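Local coordinates for glycosylation Associate Protein 3 (Streptococcus agalactiae serotype V, PDB 6OYC), which probably acts, in complex with its Gap1 and Gap2 partners, in the glycosylation and accessory Sec secretion of a streptococcal surface glycoprotein, at residues S2-R14 against D130-T142. Sequence-based numbering, arbitrary orientation.
Sequences STISYIYWDDFSR and DFTFHYLKLEEVT
An antiparallel beta ladder joins the N-terminal strand 4-7 to the long strand 130-140 of a beta-sandwich domain. Ser5 and Leu138 form one hydrogen-bonded pair, Ser5 N reaching Leu138 O at 2.8 Å, and Ile7 and Leu136 form the next; Glu140 N adds a bond to Thr3 O beyond them. Between these rungs, Tyr6 and Lys137 make a non-hydrogen-bonded pair with their side chains running alongside each other. Lys137 CG, set opposite the backbone N by chi1 -173°, sits over one face of the Tyr6 ring, 4.2 Å from its centroid, and CD and CE run on past CZ toward the hydroxyl. Lys137 NZ makes a weak 3.2 Å bond to Tyr6 OH; its stronger partner is the hydroxyl of Tyr176, with a salt bridge to Glu139 beside it. The Tyr6 edge is turned to the face of Tyr135 in a T-shaped pair, planes at 74°, while Tyr8 CE1 packs on Tyr135 CB at 3.7 Å. Past the ladder, a water bridges Trp9 N and His134 O where His134 and Tyr135 form a classic beta bulge opposite Asn75. Trp9 CB rests 3.6 Å from Phe133 CE2, and the indole edge meets Phe131. Ile7, Trp9, Phe133, Leu136 and Leu138 face the second sheet, packing against strands 41-47 and 118-125, whereas strand 29-33 takes over the strand 4-7 edge at Phe131 and Phe133, and strand 69-78 pairs with the other edge.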
loop_
_atom_site.group_PDB
_atom_site.type_symbol
_atom_site.label_atom_id
_atom_site.label_comp_id
_atom_site.label_asym_id
_atom_site.label_seq_id
_atom_site.Cartn_x
_atom_site.Cartn_y
_atom_site.Cartn_z
ATOM N N SER C 2 -8.028 -3.589 15.698
ATOM C CA SER C 2 -8.214 -2.253 15.137
ATOM C C SER C 2 -8.500 -2.332 13.637
ATOM O O SER C 2 -8.239 -3.360 13.000
ATOM C CB SER C 2 -6.985 -1.386 15.388
ATOM O OG SER C 2 -5.876 -1.886 14.664
ATOM N N THR C 3 -9.015 -1.247 13.065
ATOM C CA THR C 3 -9.468 -1.250 11.677
ATOM C C THR C 3 -8.770 -0.163 10.877
ATOM O O THR C 3 -9.051 1.023 11.067
ATOM C CB THR C 3 -10.981 -1.060 11.603
ATOM O OG1 THR C 3 -11.611 -2.030 12.442
ATOM C CG2 THR C 3 -11.462 -1.213 10.144
ATOM N N ILE C 4 -7.878 -0.575 9.974
ATOM C CA ILE C 4 -7.317 0.276 8.921
ATOM C C ILE C 4 -7.180 -0.577 7.666
ATOM O O ILE C 4 -6.244 -1.372 7.544
ATOM C CB ILE C 4 -5.951 0.890 9.295
ATOM C CG1 ILE C 4 -6.036 1.727 10.562
ATOM C CG2 ILE C 4 -5.447 1.793 8.176
ATOM C CD1 ILE C 4 -5.715 0.961 11.828
ATOM N N SER C 5 -8.094 -0.430 6.723
ATOM C CA SER C 5 -8.091 -1.261 5.533
ATOM C C SER C 5 -7.937 -0.398 4.290
ATOM O O SER C 5 -8.627 0.616 4.133
ATOM C CB SER C 5 -9.369 -2.084 5.455
ATOM O OG SER C 5 -9.464 -2.919 6.587
ATOM N N TYR C 6 -7.028 -0.802 3.413
ATOM C CA TYR C 6 -6.916 -0.201 2.099
ATOM C C TYR C 6 -7.584 -1.150 1.120
ATOM O O TYR C 6 -7.323 -2.355 1.133
ATOM C CB TYR C 6 -5.462 0.075 1.722
ATOM C CG TYR C 6 -4.817 1.217 2.509
ATOM C CD1 TYR C 6 -4.300 1.004 3.785
ATOM C CD2 TYR C 6 -4.708 2.505 1.965
ATOM C CE1 TYR C 6 -3.692 2.057 4.510
ATOM C CE2 TYR C 6 -4.107 3.557 2.677
ATOM C CZ TYR C 6 -3.599 3.324 3.943
ATOM O OH TYR C 6 -3.013 4.350 4.655
ATOM N N ILE C 7 -8.460 -0.601 0.290
ATOM C CA ILE C 7 -9.436 -1.372 -0.454
ATOM C C ILE C 7 -9.297 -1.012 -1.927
ATOM O O ILE C 7 -9.391 0.167 -2.294
ATOM C CB ILE C 7 -10.855 -1.084 0.078
ATOM C CG1 ILE C 7 -11.043 -1.722 1.451
ATOM C CG2 ILE C 7 -11.884 -1.585 -0.828
ATOM C CD1 ILE C 7 -11.984 -0.893 2.364
ATOM N N TYR C 8 -9.090 -2.026 -2.765
ATOM C CA TYR C 8 -8.666 -1.855 -4.145
ATOM C C TYR C 8 -9.700 -2.421 -5.112
ATOM O O TYR C 8 -10.424 -3.373 -4.796
ATOM C CB TYR C 8 -7.305 -2.538 -4.369
ATOM C CG TYR C 8 -6.206 -1.918 -3.544
ATOM C CD1 TYR C 8 -5.487 -0.829 -4.016
ATOM C CD2 TYR C 8 -5.901 -2.405 -2.283
ATOM C CE1 TYR C 8 -4.483 -0.246 -3.253
ATOM C CE2 TYR C 8 -4.907 -1.837 -1.520
ATOM C CZ TYR C 8 -4.202 -0.759 -2.003
ATOM O OH TYR C 8 -3.207 -0.195 -1.226
ATOM N N TRP C 9 -9.756 -1.828 -6.302
ATOM C CA TRP C 9 -10.676 -2.276 -7.346
ATOM C C TRP C 9 -10.091 -3.501 -8.044
ATOM O O TRP C 9 -9.025 -3.422 -8.668
ATOM C CB TRP C 9 -10.940 -1.138 -8.333
ATOM C CG TRP C 9 -11.874 -1.436 -9.472
ATOM C CD1 TRP C 9 -12.329 -2.663 -9.878
ATOM C CD2 TRP C 9 -12.464 -0.484 -10.363
ATOM N NE1 TRP C 9 -13.155 -2.528 -10.961
ATOM C CE2 TRP C 9 -13.264 -1.201 -11.274
ATOM C CE3 TRP C 9 -12.395 0.908 -10.479
ATOM C CZ2 TRP C 9 -13.986 -0.579 -12.290
ATOM C CZ3 TRP C 9 -13.116 1.524 -11.493
ATOM C CH2 TRP C 9 -13.896 0.777 -12.386
ATOM N N ASP C 10 -10.788 -4.628 -7.933
ATOM C CA ASP C 10 -10.425 -5.866 -8.609
ATOM C C ASP C 10 -11.240 -6.050 -9.894
ATOM O O ASP C 10 -12.382 -5.598 -9.995
ATOM C CB ASP C 10 -10.640 -7.039 -7.664
ATOM C CG ASP C 10 -9.784 -8.197 -8.006
ATOM O OD1 ASP C 10 -10.187 -8.981 -8.887
ATOM O OD2 ASP C 10 -8.701 -8.317 -7.404
ATOM N N ASP C 11 -10.653 -6.719 -10.888
ATOM C CA ASP C 11 -11.331 -6.819 -12.181
ATOM C C ASP C 11 -12.322 -7.970 -12.269
ATOM O O ASP C 11 -13.025 -8.077 -13.292
ATOM C CB ASP C 11 -10.325 -6.965 -13.321
ATOM C CG ASP C 11 -9.268 -7.978 -13.024
ATOM O OD1 ASP C 11 -9.134 -8.343 -11.833
ATOM O OD2 ASP C 11 -8.590 -8.412 -13.983
ATOM N N PHE C 12 -12.416 -8.805 -11.237
ATOM C CA PHE C 12 -13.329 -9.942 -11.243
ATOM C C PHE C 12 -14.737 -9.591 -10.739
ATOM O O PHE C 12 -14.897 -8.878 -9.742
ATOM C CB PHE C 12 -12.739 -11.069 -10.394
ATOM C CG PHE C 12 -13.728 -12.108 -10.033
ATOM C CD1 PHE C 12 -14.225 -12.958 -11.000
ATOM C CD2 PHE C 12 -14.198 -12.209 -8.732
ATOM C CE1 PHE C 12 -15.157 -13.897 -10.675
ATOM C CE2 PHE C 12 -15.125 -13.158 -8.400
ATOM C CZ PHE C 12 -15.612 -14.005 -9.370
ATOM N N SER C 13 -15.753 -10.109 -11.440
ATOM C CA SER C 13 -17.168 -10.075 -11.059
ATOM C C SER C 13 -17.903 -11.156 -11.846
ATOM O O SER C 13 -17.570 -11.412 -13.007
ATOM C CB SER C 13 -17.854 -8.731 -11.356
ATOM O OG SER C 13 -16.984 -7.639 -11.161
ATOM N N ARG C 14 -18.922 -11.767 -11.231
ATOM C CA ARG C 14 -19.772 -12.683 -11.993
ATOM C C ARG C 14 -20.451 -11.949 -13.142
ATOM O O ARG C 14 -20.451 -12.420 -14.286
ATOM C CB ARG C 14 -20.819 -13.342 -11.087
ATOM C CG ARG C 14 -21.811 -14.227 -11.864
ATOM C CD ARG C 14 -22.816 -14.908 -10.948
ATOM N NE ARG C 14 -22.960 -16.330 -11.263
ATOM C CZ ARG C 14 -24.060 -17.044 -11.040
ATOM N NH1 ARG C 14 -25.138 -16.473 -10.510
ATOM N NH2 ARG C 14 -24.079 -18.331 -11.358
ATOM N N ASP C 130 -13.622 10.198 -17.677
ATOM C CA ASP C 130 -12.272 9.721 -17.429
ATOM C C ASP C 130 -11.952 9.888 -15.955
ATOM O O ASP C 130 -12.163 10.964 -15.391
ATOM C CB ASP C 130 -11.207 10.491 -18.218
ATOM C CG ASP C 130 -11.476 10.524 -19.686
ATOM O OD1 ASP C 130 -12.350 11.309 -20.098
ATOM O OD2 ASP C 130 -10.789 9.800 -20.442
ATOM N N PHE C 131 -11.415 8.832 -15.351
ATOM C CA PHE C 131 -10.837 8.934 -14.020
ATOM C C PHE C 131 -9.847 7.795 -13.806
ATOM O O PHE C 131 -9.886 6.773 -14.503
ATOM C CB PHE C 131 -11.925 8.933 -12.938
ATOM C CG PHE C 131 -12.704 7.637 -12.844
ATOM C CD1 PHE C 131 -12.216 6.571 -12.103
ATOM C CD2 PHE C 131 -13.923 7.501 -13.473
ATOM C CE1 PHE C 131 -12.930 5.392 -12.009
ATOM C CE2 PHE C 131 -14.646 6.316 -13.378
ATOM C CZ PHE C 131 -14.150 5.266 -12.653
ATOM N N THR C 132 -8.966 7.984 -12.814
ATOM C CA THR C 132 -8.071 6.948 -12.310
ATOM C C THR C 132 -8.413 6.692 -10.852
ATOM O O THR C 132 -8.271 7.586 -10.014
ATOM C CB THR C 132 -6.594 7.345 -12.434
ATOM O OG1 THR C 132 -6.245 7.479 -13.816
ATOM C CG2 THR C 132 -5.697 6.272 -11.802
ATOM N N PHE C 133 -8.855 5.477 -10.551
ATOM C CA PHE C 133 -9.166 5.074 -9.187
ATOM C C PHE C 133 -7.958 4.377 -8.576
ATOM O O PHE C 133 -7.363 3.492 -9.202
ATOM C CB PHE C 133 -10.380 4.146 -9.153
ATOM C CG PHE C 133 -10.646 3.548 -7.800
ATOM C CD1 PHE C 133 -11.359 4.262 -6.841
ATOM C CD2 PHE C 133 -10.170 2.281 -7.476
ATOM C CE1 PHE C 133 -11.598 3.713 -5.587
ATOM C CE2 PHE C 133 -10.406 1.731 -6.238
ATOM C CZ PHE C 133 -11.124 2.441 -5.289
ATOM N N HIS C 134 -7.605 4.771 -7.356
ATOM C CA HIS C 134 -6.489 4.157 -6.638
ATOM C C HIS C 134 -6.975 3.214 -5.550
ATOM O O HIS C 134 -6.643 2.027 -5.571
ATOM C CB HIS C 134 -5.572 5.235 -6.041
ATOM C CG HIS C 134 -4.983 6.139 -7.072
ATOM N ND1 HIS C 134 -4.148 5.676 -8.068
ATOM C CD2 HIS C 134 -5.138 7.465 -7.293
ATOM C CE1 HIS C 134 -3.800 6.683 -8.849
ATOM N NE2 HIS C 134 -4.389 7.779 -8.404
ATOM N N TYR C 135 -7.752 3.718 -4.595
ATOM C CA TYR C 135 -8.188 2.882 -3.486
ATOM C C TYR C 135 -9.195 3.641 -2.638
ATOM O O TYR C 135 -9.382 4.855 -2.771
ATOM C CB TYR C 135 -7.013 2.419 -2.615
ATOM C CG TYR C 135 -6.182 3.527 -2.007
ATOM C CD1 TYR C 135 -6.645 4.262 -0.917
ATOM C CD2 TYR C 135 -4.909 3.819 -2.506
ATOM C CE1 TYR C 135 -5.868 5.270 -0.343
ATOM C CE2 TYR C 135 -4.125 4.826 -1.938
ATOM C CZ TYR C 135 -4.606 5.549 -0.862
ATOM O OH TYR C 135 -3.825 6.549 -0.309
ATOM N N LEU C 136 -9.838 2.898 -1.754
ATOM C CA LEU C 136 -10.569 3.469 -0.644
ATOM C C LEU C 136 -9.830 3.107 0.633
ATOM O O LEU C 136 -9.152 2.073 0.697
ATOM C CB LEU C 136 -12.005 2.957 -0.587
ATOM C CG LEU C 136 -12.911 3.124 -1.813
ATOM C CD1 LEU C 136 -14.253 2.518 -1.506
ATOM C CD2 LEU C 136 -13.106 4.575 -2.193
ATOM N N LYS C 137 -9.954 3.969 1.645
ATOM C CA LYS C 137 -9.391 3.716 2.967
ATOM C C LYS C 137 -10.501 3.774 4.007
ATOM O O LYS C 137 -11.202 4.788 4.129
ATOM C CB LYS C 137 -8.282 4.715 3.305
ATOM C CG LYS C 137 -7.528 4.418 4.597
ATOM C CD LYS C 137 -6.348 5.373 4.745
ATOM C CE LYS C 137 -5.723 5.290 6.113
ATOM N NZ LYS C 137 -4.769 6.413 6.347
ATOM N N LEU C 138 -10.645 2.688 4.757
ATOM C CA LEU C 138 -11.645 2.556 5.802
ATOM C C LEU C 138 -10.931 2.322 7.131
ATOM O O LEU C 138 -10.178 1.349 7.270
ATOM C CB LEU C 138 -12.592 1.397 5.476
ATOM C CG LEU C 138 -13.652 1.015 6.498
ATOM C CD1 LEU C 138 -14.660 2.159 6.630
ATOM C CD2 LEU C 138 -14.339 -0.269 6.053
ATOM N N GLU C 139 -11.166 3.203 8.104
ATOM C CA GLU C 139 -10.496 3.106 9.393
ATOM C C GLU C 139 -11.423 3.593 10.497
ATOM O O GLU C 139 -12.274 4.463 10.282
ATOM C CB GLU C 139 -9.208 3.930 9.410
ATOM C CG GLU C 139 -9.428 5.321 8.854
ATOM C CD GLU C 139 -8.159 6.152 8.814
ATOM O OE1 GLU C 139 -7.336 6.014 9.750
ATOM O OE2 GLU C 139 -7.994 6.937 7.846
ATOM N N GLU C 140 -11.230 3.054 11.691
ATOM C CA GLU C 140 -11.981 3.574 12.820
ATOM C C GLU C 140 -11.381 4.895 13.272
ATOM O O GLU C 140 -10.202 5.178 13.056
ATOM C CB GLU C 140 -12.040 2.574 13.977
ATOM C CG GLU C 140 -10.722 2.130 14.518
ATOM C CD GLU C 140 -10.886 1.064 15.593
ATOM O OE1 GLU C 140 -10.285 -0.020 15.438
ATOM O OE2 GLU C 140 -11.633 1.307 16.574
ATOM N N VAL C 141 -12.230 5.719 13.860
ATOM C CA VAL C 141 -11.868 7.067 14.260
ATOM C C VAL C 141 -11.439 7.026 15.719
ATOM O O VAL C 141 -12.216 6.620 16.593
ATOM C CB VAL C 141 -13.044 8.029 14.053
ATOM C CG1 VAL C 141 -12.675 9.405 14.533
ATOM C CG2 VAL C 141 -13.432 8.052 12.589
ATOM N N THR C 142 -10.196 7.427 15.974
ATOM C CA THR C 142 -9.623 7.460 17.321
ATOM C C THR C 142 -8.594 8.585 17.434
ATOM O O THR C 142 -7.597 8.601 16.704
ATOM C CB THR C 142 -8.940 6.119 17.693
ATOM O OG1 THR C 142 -8.035 5.732 16.650
ATOM C CG2 THR C 142 -9.974 5.011 17.922
HETATM O O HOH W 1 -7.852 0.019 -7.169
#